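Local coordinates for protein mannose-specific lectin 3 chain 2 (Crocus vernus, PDB 3MEZ) that probably binds mannose as a bulb-type lectin, forming one of the two kinds of chain in a heterotetramer, at residues Cys34-Thr39 against Leu69-Asp74. Sequence-based numbering, arbitrary orientation.
Sequences CNLVLT and LDITDD. With FMT (formic acid), chain I.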
loop_
_atom_site.group_PDB
_atom_site.type_symbol
_atom_site.label_atom_id
_atom_site.label_comp_id
_atom_site.label_asym_id
_atom_site.label_seq_id
_atom_site.Cartn_x
_atom_site.Cartn_y
_atom_site.Cartn_z
ATOM N N CYS B 34 16.915 6.988 1.626
ATOM C CA CYS B 34 16.732 7.117 0.183
ATOM C C CYS B 34 17.546 6.150 -0.670
ATOM O O CYS B 34 17.515 6.246 -1.848
ATOM C CB CYS B 34 16.937 8.552 -0.298
ATOM S SG CYS B 34 16.101 8.995 -1.814
ATOM N N ASN B 35 18.233 5.229 -0.022
ATOM C CA ASN B 35 19.006 4.179 -0.663
ATOM C C ASN B 35 18.223 2.872 -0.773
ATOM O O ASN B 35 17.674 2.404 0.182
ATOM C CB ASN B 35 20.341 3.964 0.076
ATOM C CG ASN B 35 21.424 3.315 -0.791
ATOM O OD1 ASN B 35 21.309 3.242 -1.972
ATOM N ND2 ASN B 35 22.469 2.850 -0.169
ATOM N N LEU B 36 18.215 2.303 -1.960
ATOM C CA LEU B 36 17.571 1.035 -2.218
ATOM C C LEU B 36 18.638 -0.015 -2.179
ATOM O O LEU B 36 19.522 0.008 -2.962
ATOM C CB LEU B 36 17.000 1.031 -3.610
ATOM C CG LEU B 36 15.761 0.261 -4.042
ATOM C CD1 LEU B 36 15.856 -0.302 -5.401
ATOM C CD2 LEU B 36 15.207 -0.721 -3.049
ATOM N N VAL B 37 18.537 -0.934 -1.262
ATOM C CA VAL B 37 19.613 -1.849 -1.016
ATOM C C VAL B 37 19.209 -3.311 -1.066
ATOM O O VAL B 37 18.280 -3.707 -0.454
ATOM C CB VAL B 37 20.274 -1.566 0.344
ATOM C CG1 VAL B 37 21.435 -2.494 0.599
ATOM C CG2 VAL B 37 20.723 -0.152 0.419
ATOM N N LEU B 38 19.971 -4.108 -1.774
ATOM C CA LEU B 38 19.741 -5.509 -1.794
ATOM C C LEU B 38 20.851 -6.239 -1.041
ATOM O O LEU B 38 21.979 -6.179 -1.399
ATOM C CB LEU B 38 19.629 -5.929 -3.226
ATOM C CG LEU B 38 19.712 -7.350 -3.656
ATOM C CD1 LEU B 38 19.484 -8.258 -2.547
ATOM C CD2 LEU B 38 18.801 -7.610 -4.743
ATOM N N THR B 39 20.485 -6.926 0.020
ATOM C CA THR B 39 21.453 -7.539 0.888
ATOM C C THR B 39 21.195 -8.990 1.191
ATOM O O THR B 39 20.113 -9.434 1.107
ATOM C CB THR B 39 21.534 -6.857 2.199
ATOM O OG1 THR B 39 20.251 -6.810 2.774
ATOM C CG2 THR B 39 22.036 -5.510 2.040
ATOM N N LEU B 69 11.897 1.201 -12.637
ATOM C CA LEU B 69 11.947 1.430 -11.205
ATOM C C LEU B 69 12.518 2.793 -10.884
ATOM O O LEU B 69 13.665 3.018 -11.110
ATOM C CB LEU B 69 12.871 0.444 -10.535
ATOM C CG LEU B 69 12.604 -0.993 -10.202
ATOM C CD1 LEU B 69 13.796 -1.521 -9.429
ATOM C CD2 LEU B 69 11.378 -1.121 -9.399
ATOM N N ASP B 70 11.703 3.659 -10.310
ATOM C CA ASP B 70 12.066 5.002 -9.910
ATOM C C ASP B 70 12.167 5.137 -8.399
ATOM O O ASP B 70 11.334 4.656 -7.716
ATOM C CB ASP B 70 11.024 6.025 -10.390
ATOM C CG ASP B 70 10.778 5.982 -11.878
ATOM O OD1 ASP B 70 11.713 6.109 -12.619
ATOM O OD2 ASP B 70 9.656 5.807 -12.300
ATOM N N ILE B 71 13.204 5.791 -7.923
ATOM C CA ILE B 71 13.272 6.279 -6.586
ATOM C C ILE B 71 12.987 7.780 -6.611
ATOM O O ILE B 71 13.663 8.534 -7.241
ATOM C CB ILE B 71 14.611 6.036 -5.908
ATOM C CG1 ILE B 71 14.961 4.574 -5.934
ATOM C CG2 ILE B 71 14.561 6.495 -4.549
ATOM C CD1 ILE B 71 16.278 4.268 -5.443
ATOM N N THR B 72 11.953 8.162 -5.891
ATOM C CA THR B 72 11.332 9.445 -5.971
ATOM C C THR B 72 11.318 10.132 -4.627
ATOM O O THR B 72 11.079 9.517 -3.652
ATOM C CB THR B 72 9.884 9.275 -6.470
ATOM O OG1 THR B 72 9.868 8.494 -7.662
ATOM C CG2 THR B 72 9.258 10.580 -6.737
ATOM N N ASP B 73 11.621 11.402 -4.600
ATOM C CA ASP B 73 11.533 12.184 -3.384
ATOM C C ASP B 73 10.159 12.805 -3.112
ATOM O O ASP B 73 9.301 12.734 -3.919
ATOM C CB ASP B 73 12.664 13.202 -3.267
ATOM C CG ASP B 73 12.505 14.382 -4.191
ATOM O OD1 ASP B 73 11.515 14.569 -4.824
ATOM O OD2 ASP B 73 13.457 15.099 -4.295
ATOM N N ASP B 74 10.016 13.477 -1.988
ATOM C CA ASP B 74 8.731 14.063 -1.621
ATOM C C ASP B 74 8.241 15.070 -2.642
ATOM O O ASP B 74 7.069 15.245 -2.798
ATOM C CB ASP B 74 8.755 14.674 -0.248
ATOM C CG ASP B 74 7.370 14.986 0.279
ATOM O OD1 ASP B 74 7.129 16.122 0.610
ATOM O OD2 ASP B 74 6.555 14.092 0.361
HETATM C C FMT I . 12.760 13.555 0.765
HETATM O O1 FMT I . 11.854 13.304 -0.001
HETATM O O2 FMT I . 12.965 14.717 1.110
#
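Ile71 reaches across to both Leu36 and Cys34, and its two branches divide the work. The apolar contact comes first: Ile71 CD1, at the end of the longer branch, rests against Leu36 CB at 3.8 Å, while the Ile71 CG2 methyl lies 4.0 Å from Cys34 SG. With CG1 anti to the carbonyl carbon (chi1 -56°) and the chain then extended through CD1 (chi2 174°), the long arm is carried out as far as Leu36. Further packing surrounds this isoleucine: Met61 and Phe80 come from the strands flanking 69-72, Met30 from the sheet of 36-40.

Covalent and polar links hold the cysteine in place. Its SG is tied to Cys59 in the disulfide, and its carbonyl oxygen is hydrogen-bonded to Thr52 OG1.

At the far end of 69-74, Asp74 N donates a 2.7 Å hydrogen bond to O1 of a formic acid, probably from the crystallisation liquor. Asp74 OD2 also makes a salt bridge to Arg62 of the second copy of this chain.

Two of the three antiparallel sheets of the beta-prism II fold of bulb-type lectins thus meet here through buried hydrocarbon and sulfur, and beside this apolar contact the Cys34-Cys59 disulfide joins them covalently.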